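Local atomic coordinates of outer membrane protein YopM (Yersinia pestis, PDB entry 1G9U), a protein that probably alters host cell physiology as a secreted leucine-rich-repeat effector and so promotes bacterial survival in host tissues. Residues A[176-181]-A[198-203]; A[341-346]-A[361-366]; A[127-132]-A[147-152]; A[40-45]-A[86-91]. One frame throughout, in Å; residues are numbered along the deposited sequence.

Interaction 1. Residues A[176-181]-A[198-203]; sequences EFIAAG and TAIYAD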
loop_
_atom_site.group_PDB
_atom_site.type_symbol
_atom_site.label_atom_id
_atom_site.label_comp_id
_atom_site.label_asym_id
_atom_site.label_seq_id
_atom_site.Cartn_x
_atom_site.Cartn_y
_atom_site.Cartn_z
ATOM N N GLU A 176 39.088 -5.914 3.556
ATOM C CA GLU A 176 38.634 -4.542 3.725
ATOM C C GLU A 176 37.135 -4.470 3.955
ATOM O O GLU A 176 36.532 -3.591 4.568
ATOM C CB GLU A 176 39.012 -3.772 2.445
ATOM C CG GLU A 176 40.479 -3.382 2.582
ATOM C CD GLU A 176 41.139 -2.879 1.310
ATOM O OE1 GLU A 176 40.495 -3.035 0.248
ATOM O OE2 GLU A 176 42.286 -2.365 1.408
ATOM N N PHE A 177 36.373 -5.393 3.383
ATOM C CA PHE A 177 34.933 -5.222 3.439
ATOM C C PHE A 177 34.299 -6.582 3.661
ATOM O O PHE A 177 34.603 -7.536 2.930
ATOM C CB PHE A 177 34.422 -4.726 2.092
ATOM C CG PHE A 177 32.910 -4.731 1.864
ATOM C CD1 PHE A 177 32.120 -5.761 1.383
ATOM C CD2 PHE A 177 32.218 -3.557 2.152
ATOM C CE1 PHE A 177 30.754 -5.642 1.218
ATOM C CE2 PHE A 177 30.866 -3.404 1.959
ATOM C CZ PHE A 177 30.104 -4.441 1.471
ATOM N N ILE A 178 33.317 -6.660 4.542
ATOM C CA ILE A 178 32.647 -7.957 4.498
ATOM C C ILE A 178 31.155 -7.721 4.754
ATOM O O ILE A 178 30.787 -6.857 5.542
ATOM C CB ILE A 178 33.202 -9.013 5.444
ATOM C CG1 ILE A 178 32.403 -10.323 5.342
ATOM C CG2 ILE A 178 33.302 -8.497 6.866
ATOM C CD1 ILE A 178 33.037 -11.503 6.026
ATOM N N ALA A 179 30.386 -8.474 3.997
ATOM C CA ALA A 179 28.930 -8.479 4.025
ATOM C C ALA A 179 28.527 -9.918 4.320
ATOM O O ALA A 179 28.827 -10.805 3.504
ATOM C CB ALA A 179 28.369 -8.023 2.683
ATOM N N ALA A 180 27.914 -10.177 5.459
ATOM C CA ALA A 180 27.536 -11.573 5.736
ATOM C C ALA A 180 26.123 -11.535 6.303
ATOM O O ALA A 180 25.704 -12.261 7.197
ATOM C CB ALA A 180 28.541 -12.132 6.712
ATOM N N GLY A 181 25.390 -10.552 5.783
ATOM C CA GLY A 181 24.033 -10.333 6.279
ATOM C C GLY A 181 23.156 -11.489 5.881
ATOM O O GLY A 181 23.401 -12.261 4.954
ATOM N N THR A 198 37.089 -1.894 7.116
ATOM C CA THR A 198 36.362 -0.671 6.855
ATOM C C THR A 198 34.842 -0.693 6.988
ATOM O O THR A 198 34.223 0.316 7.374
ATOM C CB THR A 198 36.744 -0.315 5.381
ATOM O OG1 THR A 198 37.967 0.433 5.522
ATOM C CG2 THR A 198 35.754 0.580 4.698
ATOM N N ALA A 199 34.253 -1.830 6.650
ATOM C CA ALA A 199 32.822 -2.086 6.678
ATOM C C ALA A 199 32.504 -3.588 6.766
ATOM O O ALA A 199 33.127 -4.381 6.043
ATOM C CB ALA A 199 32.131 -1.519 5.439
ATOM N N ILE A 200 31.543 -3.826 7.627
ATOM C CA ILE A 200 30.836 -5.011 8.020
ATOM C C ILE A 200 29.309 -4.867 7.916
ATOM O O ILE A 200 28.817 -3.966 8.586
ATOM C CB ILE A 200 30.935 -5.402 9.523
ATOM C CG1 ILE A 200 32.094 -4.742 10.230
ATOM C CG2 ILE A 200 30.939 -6.905 9.727
ATOM C CD1 ILE A 200 32.943 -5.690 11.034
ATOM N N TYR A 201 28.661 -5.766 7.233
ATOM C CA TYR A 201 27.242 -6.029 7.176
ATOM C C TYR A 201 27.125 -7.445 7.769
ATOM O O TYR A 201 27.709 -8.360 7.198
ATOM C CB TYR A 201 26.600 -6.032 5.787
ATOM C CG TYR A 201 26.860 -4.703 5.110
ATOM C CD1 TYR A 201 28.115 -4.393 4.630
ATOM C CD2 TYR A 201 25.863 -3.755 4.993
ATOM C CE1 TYR A 201 28.316 -3.163 4.030
ATOM C CE2 TYR A 201 26.072 -2.526 4.400
ATOM C CZ TYR A 201 27.321 -2.224 3.906
ATOM O OH TYR A 201 27.577 -1.008 3.308
ATOM N N ALA A 202 26.436 -7.471 8.887
ATOM C CA ALA A 202 26.134 -8.652 9.672
ATOM C C ALA A 202 24.677 -8.521 10.110
ATOM O O ALA A 202 24.147 -9.121 11.040
ATOM C CB ALA A 202 27.130 -8.813 10.812
ATOM N N ASP A 203 23.925 -7.702 9.367
ATOM C CA ASP A 203 22.521 -7.545 9.748
ATOM C C ASP A 203 21.719 -8.805 9.455
ATOM O O ASP A 203 22.133 -9.662 8.668
ATOM C CB ASP A 203 21.914 -6.369 8.981
ATOM C CG ASP A 203 22.061 -6.682 7.492
ATOM O OD1 ASP A 203 23.188 -6.707 6.959
ATOM O OD2 ASP A 203 21.039 -6.968 6.839
#

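Interaction 2. Residues A[341-346]-A[361-366]; sequences RLIASF and QLHVEY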
loop_
_atom_site.group_PDB
_atom_site.type_symbol
_atom_site.label_atom_id
_atom_site.label_comp_id
_atom_site.label_asym_id
_atom_site.label_seq_id
_atom_site.Cartn_x
_atom_site.Cartn_y
_atom_site.Cartn_z
ATOM N N ARG A 341 11.649 18.600 3.471
ATOM C CA ARG A 341 10.728 17.494 3.691
ATOM C C ARG A 341 10.149 17.494 5.101
ATOM O O ARG A 341 10.847 17.429 6.113
ATOM C CB ARG A 341 11.424 16.153 3.429
ATOM C CG ARG A 341 11.486 15.841 1.952
ATOM C CD ARG A 341 12.656 14.957 1.585
ATOM N NE ARG A 341 12.420 14.262 0.314
ATOM C CZ ARG A 341 11.981 12.999 0.259
ATOM N NH1 ARG A 341 11.734 12.297 1.370
ATOM N NH2 ARG A 341 11.784 12.417 -0.924
ATOM N N LEU A 342 8.825 17.613 5.147
ATOM C CA LEU A 342 8.159 17.608 6.436
ATOM C C LEU A 342 7.050 16.547 6.430
ATOM O O LEU A 342 6.028 16.674 5.740
ATOM C CB LEU A 342 7.611 18.967 6.845
ATOM C CG LEU A 342 6.896 18.929 8.209
ATOM C CD1 LEU A 342 7.904 18.657 9.319
ATOM C CD2 LEU A 342 6.116 20.202 8.509
ATOM N N ILE A 343 7.379 15.500 7.205
ATOM C CA ILE A 343 6.473 14.354 7.387
ATOM C C ILE A 343 6.014 14.390 8.849
ATOM O O ILE A 343 6.793 14.117 9.775
ATOM C CB ILE A 343 7.076 13.010 6.985
ATOM C CG1 ILE A 343 7.873 12.946 5.664
ATOM C CG2 ILE A 343 6.025 11.895 6.962
ATOM C CD1 ILE A 343 7.243 13.646 4.506
ATOM N N ALA A 344 4.747 14.791 9.037
ATOM C CA ALA A 344 4.205 14.986 10.378
ATOM C C ALA A 344 2.773 14.463 10.504
ATOM O O ALA A 344 2.029 14.820 11.414
ATOM C CB ALA A 344 4.303 16.421 10.806
ATOM N N SER A 345 2.546 13.548 9.565
ATOM C CA SER A 345 1.353 12.736 9.528
ATOM C C SER A 345 1.082 12.056 10.868
ATOM O O SER A 345 1.988 11.693 11.635
ATOM C CB SER A 345 1.563 11.676 8.423
ATOM O OG SER A 345 1.033 12.203 7.222
ATOM N N PHE A 346 -0.183 11.802 11.169
ATOM C CA PHE A 346 -0.650 11.164 12.387
ATOM C C PHE A 346 -0.154 11.785 13.680
ATOM O O PHE A 346 0.477 11.148 14.547
ATOM C CB PHE A 346 -0.310 9.652 12.460
ATOM C CG PHE A 346 -0.869 8.926 11.244
ATOM C CD1 PHE A 346 -2.157 8.444 11.233
ATOM C CD2 PHE A 346 -0.061 8.789 10.123
ATOM C CE1 PHE A 346 -2.648 7.795 10.096
ATOM C CE2 PHE A 346 -0.554 8.163 9.008
ATOM C CZ PHE A 346 -1.854 7.690 8.979
ATOM N N GLN A 361 8.473 18.908 0.095
ATOM C CA GLN A 361 7.509 17.874 0.424
ATOM C C GLN A 361 6.827 18.108 1.771
ATOM O O GLN A 361 7.540 18.352 2.753
ATOM C CB GLN A 361 8.208 16.513 0.406
ATOM C CG GLN A 361 7.285 15.516 1.092
ATOM C CD GLN A 361 7.985 14.169 1.120
ATOM O OE1 GLN A 361 8.880 13.915 1.918
ATOM N NE2 GLN A 361 7.590 13.284 0.217
ATOM N N LEU A 362 5.486 18.093 1.726
ATOM C CA LEU A 362 4.646 18.321 2.888
ATOM C C LEU A 362 3.631 17.186 3.064
ATOM O O LEU A 362 2.816 17.046 2.177
ATOM C CB LEU A 362 3.843 19.613 2.921
ATOM C CG LEU A 362 3.067 19.757 4.242
ATOM C CD1 LEU A 362 4.005 20.000 5.412
ATOM C CD2 LEU A 362 2.112 20.937 4.194
ATOM N N HIS A 363 3.810 16.428 4.144
ATOM C CA HIS A 363 2.869 15.339 4.352
ATOM C C HIS A 363 2.369 15.531 5.783
ATOM O O HIS A 363 3.061 15.260 6.756
ATOM C CB HIS A 363 3.381 13.922 4.138
ATOM C CG HIS A 363 3.649 13.534 2.711
ATOM N ND1 HIS A 363 4.187 12.305 2.349
ATOM C CD2 HIS A 363 3.503 14.237 1.560
ATOM C CE1 HIS A 363 4.346 12.270 1.043
ATOM N NE2 HIS A 363 3.929 13.417 0.546
ATOM N N VAL A 364 1.141 16.045 5.857
ATOM C CA VAL A 364 0.661 16.258 7.214
ATOM C C VAL A 364 -0.788 15.784 7.355
ATOM O O VAL A 364 -1.567 16.431 8.033
ATOM C CB VAL A 364 0.873 17.738 7.595
ATOM C CG1 VAL A 364 -0.090 18.567 6.792
ATOM C CG2 VAL A 364 0.575 17.939 9.068
ATOM N N GLU A 365 -1.096 14.651 6.778
ATOM C CA GLU A 365 -2.298 13.856 6.688
ATOM C C GLU A 365 -2.631 13.318 8.074
ATOM O O GLU A 365 -1.769 12.995 8.889
ATOM C CB GLU A 365 -2.151 12.750 5.639
ATOM C CG GLU A 365 -0.722 12.660 5.089
ATOM C CD GLU A 365 -0.219 11.269 4.788
ATOM O OE1 GLU A 365 -1.047 10.360 4.538
ATOM O OE2 GLU A 365 1.013 11.026 4.757
ATOM N N TYR A 366 -3.935 13.297 8.356
ATOM C CA TYR A 366 -4.461 12.876 9.630
ATOM C C TYR A 366 -3.916 13.597 10.849
ATOM O O TYR A 366 -3.358 12.939 11.731
ATOM C CB TYR A 366 -4.232 11.379 9.817
ATOM C CG TYR A 366 -4.814 10.556 8.678
ATOM C CD1 TYR A 366 -6.184 10.395 8.525
ATOM C CD2 TYR A 366 -3.993 9.892 7.776
ATOM C CE1 TYR A 366 -6.675 9.621 7.492
ATOM C CE2 TYR A 366 -4.453 9.124 6.733
ATOM C CZ TYR A 366 -5.823 9.000 6.603
ATOM O OH TYR A 366 -6.332 8.239 5.575
#

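Interaction 3. Residues A[127-132]-A[147-152]; sequences SDLPPL and PELQNS. With ACT (acetate ion), chain F.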
loop_
_atom_site.group_PDB
_atom_site.type_symbol
_atom_site.label_atom_id
_atom_site.label_comp_id
_atom_site.label_asym_id
_atom_site.label_seq_id
_atom_site.Cartn_x
_atom_site.Cartn_y
_atom_site.Cartn_z
ATOM N N SER A 127 34.986 -24.664 -2.390
ATOM C CA SER A 127 36.257 -25.283 -1.941
ATOM C C SER A 127 37.306 -24.197 -1.719
ATOM O O SER A 127 36.992 -23.021 -1.975
ATOM C CB SER A 127 36.765 -26.317 -2.943
ATOM O OG SER A 127 36.968 -27.593 -2.362
ATOM N N ASP A 128 38.506 -24.577 -1.295
ATOM C CA ASP A 128 39.584 -23.574 -1.111
ATOM C C ASP A 128 39.725 -22.699 -2.328
ATOM O O ASP A 128 39.238 -23.091 -3.407
ATOM C CB ASP A 128 40.876 -24.294 -0.728
ATOM C CG ASP A 128 40.878 -24.738 0.728
ATOM O OD1 ASP A 128 40.614 -23.975 1.688
ATOM O OD2 ASP A 128 41.155 -25.941 0.885
ATOM N N LEU A 129 40.206 -21.470 -2.312
ATOM C CA LEU A 129 40.058 -20.709 -3.579
ATOM C C LEU A 129 41.370 -20.419 -4.259
ATOM O O LEU A 129 42.346 -20.725 -3.550
ATOM C CB LEU A 129 39.351 -19.406 -3.182
ATOM C CG LEU A 129 38.150 -19.750 -2.273
ATOM C CD1 LEU A 129 38.101 -18.769 -1.130
ATOM C CD2 LEU A 129 36.901 -19.803 -3.135
ATOM N N PRO A 130 41.430 -19.825 -5.450
ATOM C CA PRO A 130 42.723 -19.463 -6.062
ATOM C C PRO A 130 43.506 -18.666 -5.025
ATOM O O PRO A 130 42.889 -18.095 -4.117
ATOM C CB PRO A 130 42.397 -18.616 -7.283
ATOM C CG PRO A 130 40.939 -18.680 -7.469
ATOM C CD PRO A 130 40.326 -19.436 -6.326
ATOM N N PRO A 131 44.820 -18.587 -5.034
ATOM C CA PRO A 131 45.494 -17.967 -3.870
ATOM C C PRO A 131 45.646 -16.450 -3.934
ATOM O O PRO A 131 45.929 -15.800 -2.903
ATOM C CB PRO A 131 46.835 -18.713 -3.856
ATOM C CG PRO A 131 46.934 -19.464 -5.144
ATOM C CD PRO A 131 45.803 -19.006 -6.044
ATOM N N LEU A 132 45.435 -15.901 -5.110
ATOM C CA LEU A 132 45.467 -14.507 -5.469
ATOM C C LEU A 132 44.064 -13.914 -5.421
ATOM O O LEU A 132 43.807 -12.823 -5.947
ATOM C CB LEU A 132 45.948 -14.338 -6.922
ATOM C CG LEU A 132 47.271 -15.003 -7.289
ATOM C CD1 LEU A 132 47.641 -14.737 -8.744
ATOM C CD2 LEU A 132 48.411 -14.540 -6.387
ATOM N N PRO A 147 35.497 -22.184 3.148
ATOM C CA PRO A 147 36.846 -22.633 3.502
ATOM C C PRO A 147 37.441 -21.640 4.511
ATOM O O PRO A 147 36.726 -20.687 4.836
ATOM C CB PRO A 147 37.632 -22.498 2.202
ATOM C CG PRO A 147 36.857 -21.533 1.370
ATOM C CD PRO A 147 35.413 -21.633 1.788
ATOM N N GLU A 148 38.664 -21.841 4.940
ATOM C CA GLU A 148 39.500 -21.115 5.878
ATOM C C GLU A 148 40.054 -19.830 5.269
ATOM O O GLU A 148 41.193 -19.843 4.801
ATOM C CB GLU A 148 40.685 -21.985 6.303
ATOM C CG GLU A 148 40.663 -22.448 7.745
ATOM C CD GLU A 148 41.614 -21.644 8.619
ATOM O OE1 GLU A 148 42.272 -20.718 8.093
ATOM O OE2 GLU A 148 41.704 -21.915 9.838
ATOM N N LEU A 149 39.251 -18.786 5.280
ATOM C CA LEU A 149 39.403 -17.473 4.686
ATOM C C LEU A 149 40.676 -16.797 5.151
ATOM O O LEU A 149 41.267 -16.064 4.354
ATOM C CB LEU A 149 38.183 -16.570 4.991
ATOM C CG LEU A 149 36.877 -17.086 4.351
ATOM C CD1 LEU A 149 35.683 -16.196 4.635
ATOM C CD2 LEU A 149 37.060 -17.294 2.843
ATOM N N GLN A 150 41.096 -17.005 6.403
ATOM C CA GLN A 150 42.261 -16.233 6.832
ATOM C C GLN A 150 43.569 -16.711 6.201
ATOM O O GLN A 150 44.586 -16.094 6.526
ATOM C CB GLN A 150 42.436 -16.238 8.355
ATOM C CG GLN A 150 43.109 -17.562 8.751
ATOM C CD GLN A 150 42.116 -18.362 9.587
ATOM O OE1 GLN A 150 42.406 -18.538 10.774
ATOM N NE2 GLN A 150 41.010 -18.731 8.931
ATOM N N ASN A 151 43.536 -17.703 5.331
ATOM C CA ASN A 151 44.691 -18.195 4.582
ATOM C C ASN A 151 44.812 -17.528 3.224
ATOM O O ASN A 151 45.773 -17.616 2.471
ATOM C CB ASN A 151 44.579 -19.714 4.386
ATOM C CG ASN A 151 44.719 -20.416 5.732
ATOM O OD1 ASN A 151 45.037 -19.768 6.735
ATOM N ND2 ASN A 151 44.484 -21.721 5.755
ATOM N N SER A 152 43.751 -16.811 2.859
ATOM C CA SER A 152 43.795 -16.116 1.577
ATOM C C SER A 152 44.179 -14.671 1.869
ATOM O O SER A 152 43.366 -13.860 2.268
ATOM C CB SER A 152 42.480 -16.228 0.809
ATOM O OG SER A 152 42.758 -16.346 -0.584
HETATM C C ACT F . 40.960 -20.775 1.577
HETATM O O ACT F . 40.151 -20.975 2.590
HETATM O OXT ACT F . 40.720 -21.176 0.390
HETATM C CH3 ACT F . 42.245 -20.039 1.741
HETATM O O HOH W 1 43.644 -14.172 -1.531
HETATM O O HOH W 2 46.654 -16.605 -0.525
#

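Interaction 4. Residues A[40-45]-A[86-91]; sequences YNAWSE and LPELPP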
loop_
_atom_site.group_PDB
_atom_site.type_symbol
_atom_site.label_atom_id
_atom_site.label_comp_id
_atom_site.label_asym_id
_atom_site.label_seq_id
_atom_site.Cartn_x
_atom_site.Cartn_y
_atom_site.Cartn_z
ATOM N N TYR A 40 37.975 -26.032 -27.153
ATOM C CA TYR A 40 36.842 -25.862 -28.046
ATOM C C TYR A 40 35.966 -27.113 -28.073
ATOM O O TYR A 40 34.745 -27.069 -28.123
ATOM C CB TYR A 40 37.232 -25.579 -29.470
ATOM C CG TYR A 40 37.737 -24.212 -29.800
ATOM C CD1 TYR A 40 38.006 -23.964 -31.139
ATOM C CD2 TYR A 40 37.952 -23.204 -28.888
ATOM C CE1 TYR A 40 38.469 -22.740 -31.532
ATOM C CE2 TYR A 40 38.406 -21.954 -29.291
ATOM C CZ TYR A 40 38.659 -21.723 -30.623
ATOM O OH TYR A 40 39.141 -20.530 -31.120
ATOM N N ASN A 41 36.685 -28.223 -28.030
ATOM C CA ASN A 41 36.012 -29.502 -28.152
ATOM C C ASN A 41 35.351 -29.826 -26.820
ATOM O O ASN A 41 34.187 -30.227 -26.826
ATOM C CB ASN A 41 37.034 -30.524 -28.652
ATOM C CG ASN A 41 37.192 -30.543 -30.159
ATOM O OD1 ASN A 41 37.779 -31.455 -30.766
ATOM N ND2 ASN A 41 36.657 -29.576 -30.887
ATOM N N ALA A 42 36.065 -29.681 -25.712
ATOM C CA ALA A 42 35.514 -29.887 -24.389
ATOM C C ALA A 42 34.274 -29.002 -24.264
ATOM O O ALA A 42 33.217 -29.381 -23.763
ATOM C CB ALA A 42 36.478 -29.489 -23.273
ATOM N N TRP A 43 34.412 -27.772 -24.751
ATOM C CA TRP A 43 33.205 -26.923 -24.681
ATOM C C TRP A 43 32.075 -27.387 -25.574
ATOM O O TRP A 43 30.866 -27.299 -25.245
ATOM C CB TRP A 43 33.658 -25.483 -24.988
ATOM C CG TRP A 43 34.601 -25.071 -23.877
ATOM C CD1 TRP A 43 34.712 -25.646 -22.640
ATOM C CD2 TRP A 43 35.547 -24.016 -23.922
ATOM N NE1 TRP A 43 35.672 -25.001 -21.911
ATOM C CE2 TRP A 43 36.194 -23.999 -22.671
ATOM C CE3 TRP A 43 35.885 -23.086 -24.911
ATOM C CZ2 TRP A 43 37.186 -23.060 -22.386
ATOM C CZ3 TRP A 43 36.883 -22.147 -24.623
ATOM C CH2 TRP A 43 37.519 -22.150 -23.374
ATOM N N SER A 44 32.383 -27.977 -26.745
ATOM C CA SER A 44 31.209 -28.485 -27.483
ATOM C C SER A 44 30.641 -29.717 -26.796
ATOM O O SER A 44 29.422 -29.801 -26.748
ATOM C CB SER A 44 31.516 -28.711 -28.951
ATOM O OG SER A 44 31.946 -27.483 -29.522
ATOM N N GLU A 45 31.373 -30.635 -26.203
ATOM C CA GLU A 45 30.848 -31.750 -25.431
ATOM C C GLU A 45 29.885 -31.204 -24.370
ATOM O O GLU A 45 28.701 -31.583 -24.296
ATOM C CB GLU A 45 32.000 -32.567 -24.840
ATOM C CG GLU A 45 32.161 -32.627 -23.346
ATOM C CD GLU A 45 33.369 -32.392 -22.484
ATOM O OE1 GLU A 45 33.355 -31.514 -21.563
ATOM O OE2 GLU A 45 34.406 -33.111 -22.584
ATOM N N LEU A 86 29.583 -25.566 -15.363
ATOM C CA LEU A 86 30.554 -24.931 -16.243
ATOM C C LEU A 86 31.592 -25.949 -16.703
ATOM O O LEU A 86 32.002 -26.812 -15.922
ATOM C CB LEU A 86 31.272 -23.788 -15.517
ATOM C CG LEU A 86 30.372 -22.695 -14.943
ATOM C CD1 LEU A 86 31.207 -21.726 -14.124
ATOM C CD2 LEU A 86 29.634 -21.983 -16.057
ATOM N N PRO A 87 32.101 -25.819 -17.921
ATOM C CA PRO A 87 33.174 -26.734 -18.372
ATOM C C PRO A 87 34.521 -26.289 -17.807
ATOM O O PRO A 87 34.539 -25.444 -16.898
ATOM C CB PRO A 87 33.076 -26.568 -19.887
ATOM C CG PRO A 87 32.627 -25.168 -20.089
ATOM C CD PRO A 87 31.746 -24.800 -18.924
ATOM N N GLU A 88 35.664 -26.783 -18.271
ATOM C CA GLU A 88 36.968 -26.290 -17.815
ATOM C C GLU A 88 37.083 -24.827 -18.257
ATOM O O GLU A 88 36.687 -24.512 -19.389
ATOM C CB GLU A 88 38.144 -27.018 -18.445
ATOM C CG GLU A 88 38.274 -28.511 -18.274
ATOM C CD GLU A 88 38.180 -29.377 -19.517
ATOM O OE1 GLU A 88 38.755 -29.067 -20.585
ATOM O OE2 GLU A 88 37.483 -30.427 -19.462
ATOM N N LEU A 89 37.630 -23.964 -17.418
ATOM C CA LEU A 89 37.766 -22.554 -17.793
ATOM C C LEU A 89 39.074 -22.189 -18.504
ATOM O O LEU A 89 40.052 -22.928 -18.303
ATOM C CB LEU A 89 37.649 -21.681 -16.529
ATOM C CG LEU A 89 36.385 -21.932 -15.709
ATOM C CD1 LEU A 89 36.599 -21.584 -14.255
ATOM C CD2 LEU A 89 35.261 -21.116 -16.296
ATOM N N PRO A 90 39.081 -21.118 -19.297
ATOM C CA PRO A 90 40.308 -20.669 -19.973
ATOM C C PRO A 90 41.386 -20.428 -18.933
ATOM O O PRO A 90 41.174 -19.862 -17.870
ATOM C CB PRO A 90 39.980 -19.340 -20.642
ATOM C CG PRO A 90 38.493 -19.272 -20.689
ATOM C CD PRO A 90 37.962 -20.264 -19.704
ATOM N N PRO A 91 42.576 -20.906 -19.215
ATOM C CA PRO A 91 43.619 -20.691 -18.191
ATOM C C PRO A 91 43.947 -19.196 -18.173
ATOM O O PRO A 91 43.555 -18.502 -19.125
ATOM C CB PRO A 91 44.750 -21.574 -18.684
ATOM C CG PRO A 91 44.160 -22.461 -19.736
ATOM C CD PRO A 91 43.061 -21.648 -20.383
#

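Interaction 1. Residues A[176-181]-A[198-203]
Phe177 and Tyr201 lean together over the same face of two neighbouring parallel strands, 177-179 and 199-201. Phe177 holds its ring anti to the backbone N (chi1 169°). Tyr201 instead puts CG anti to its carbonyl carbon (chi1 -57°), which brings CE1 to the Phe177 ring. The two rings therefore meet at a slant, with planes 48° apart. Phe177 CE2 comes within 3.3 Å of Tyr201 CE1. Ala199 CB meets the same side of the phenylalanine ring, 3.9 Å from Phe177 CD2. Ala179 CB lies 4.1 Å from Tyr201 CB. The carbonyl O of Ile178 sits at the edge of the tyrosine ring, in its plane.

Ile178 and Ile200 point to the other face, into the interior. They touch by their CG2 methyls, 4.0 Å apart.

The strands are zipped by parallel-sheet bonds. Ile178 N gives to Ala199 O at 2.7 Å, and Tyr201 N gives to Ile178 O at 2.9 Å. Both donors lie in the carbonyl plane. Ala180 N gives to Tyr201 O in a very short bond of 2.5 Å. Thr198 N bonds to Glu176 O at the other end. Past the strands, Ala180 O accepts from Asn205 ND2, and Ala202 O from Asn225 ND2. The parallel strands, here of LRR 6 and LRR 7, are those of the concave face of a leucine-rich-repeat solenoid, and the asparagine bonds beyond them are its asparagine ladder.

Interaction 2. Residues A[341-346]-A[361-366]
Leu342 and Leu362 pack side by side under two parallel strands of adjacent leucine-rich repeats, LRR 14 and LRR 15. This is the tight part of the contact. Both leucines have CG anti to the backbone N and point the same way into the solenoid core. Leu342 CD2 meets Leu362 CD1 at 3.8 Å. The backbone bonds are short and straight: His363 N gives to Leu342 O at 2.7 Å, and Ala344 N to His363 O at 2.9 Å.

The concave face is more polar. The amide oxygen of Gln361 lies over one face of the Arg341 guanidinium, with OE1 3.3 Å from NH1. The angle is too poor for a hydrogen bond. The same OE1 also approaches the Ile343 CD1 methyl. The amide end is held from elsewhere, since Gln361 NE2 bonds to Asp381. His363 NE2 bonds to that same aspartate, and a mercury ion lies about 2 Å from the histidine side chain.

The looser side is solvent-facing: Arg341 is exposed, as are Phe346 and Tyr366 beyond the strands. These two aromatics occupy equivalent places in their repeats, and both have left-handed backbone angles. Phe346 N gives to Glu365 O at 3.0 Å. The aromatic planes are 23° apart and the rings are displaced, with little overlap. Tyr366 CB lies over the face of the Phe346 ring in a CH-pi contact, 4.2 Å from its centroid, and Phe346 CZ reaches Tyr366 CD2 at 3.3 Å.

Interaction 3. Residues A[127-132]-A[147-152]
A small pocket between two successive inter-strand loops of the leucine-rich-repeat solenoid holds an acetate ion, with Leu129 and Asp128 on one side and Pro147 and Glu148 on the other. The acetate probably came from the crystallisation liquor. The first loop ends LRR 3 and the second lies in LRR 4.

Leu129 N gives a bent hydrogen bond of 2.8 Å to acetate OXT (144° at the hydrogen). The other acetate oxygen, O, lies 2.7 Å from the carbonyl O of Glu148. A backbone carbonyl has no proton to give, so the acetate may be protonated. The acetate methyl turns to Asn151 CB and the start of Ser152. Glu148 is the centre of an inverse gamma turn, and a short 3-10 segment, 149-151, follows. The Glu148 carbonyl faces the acetate from this turn.

Direct packing is slight. The Leu129 side chain meets the Pro147 ring at about a right angle, with CD1 of Leu129 3.9 Å from CG of Pro147. Leu129 carries CG anti to its carbonyl carbon (chi1 -47°), and its CB points to the second loop. Asp128 OD1 touches Pro147 CB at 3.4 Å.

At the far end the loops are joined through water. Ser152 OG and Pro131 O are 4.0 Å apart, too far for a direct bond. One water accepts from Ser152 OG and donates to Pro131 O. A second water donates to Pro131 O at 2.6 Å and to Asn151 O at 3.3 Å.

Interaction 4. Residues A[40-45]-A[86-91]
Helix 36-48 lies against the first repeat loop, and Trp43 and Pro87 make the closest packing between them. The two side chains cross at about a right angle. Trp43 CD1 is 3.3 Å from Pro87 CG and reaches CB of the same proline equally closely. CZ2 and CH2 of the benzo ring touch Pro90, with Trp43 CZ2 4.0 Å from Pro90 CD.

One polar atom is buried with this packing. Trp43 NE1 gives a hydrogen bond of 2.8 Å to the carbonyl O of Glu88. The bond is bent (143° at the hydrogen), but the acceptor lies close to the indole plane and the donor lies in the carbonyl plane. CG of Trp43 is anti to its carbonyl carbon (chi1 -64°), which carries the indole away from the helix to the loop. The bond and the two prolines help to fix the rotation of the ring.

Helices 36-48 and 58-71 form the alpha-helical hairpin that caps the N-terminal end of the leucine-rich-repeat solenoid. Val62 and Leu65 of the second helix also touch Trp43, and Leu65 reaches Pro87 and Pro90 as well.

The rim is less definite. The Ala42 methyl points to the loop, and its CB lies 3.5 Å from Glu88 OE1. Glu88 is poorly ordered, and its chain bends at CG before the carboxylate reaches the alanine.

From the N terminus the contacts come in the order interaction 4, interaction 3, interaction 1, interaction 2. Each closes before the next opens, so none nest or cross. Interaction 4 closes the longest loop, 40 residues containing helix 58-71 and strand 75-77, and ties the helical cap to LRR 1. Interaction 3 joins the loops before and after strand 135-137. Interactions 1 and 2 each close one repeat and join consecutive parallel strands. Interactions 3 and 4 lie on the same side of the chain's centre. Interaction 2 is on the opposite side, its centre about 60 Å from that of interaction 4.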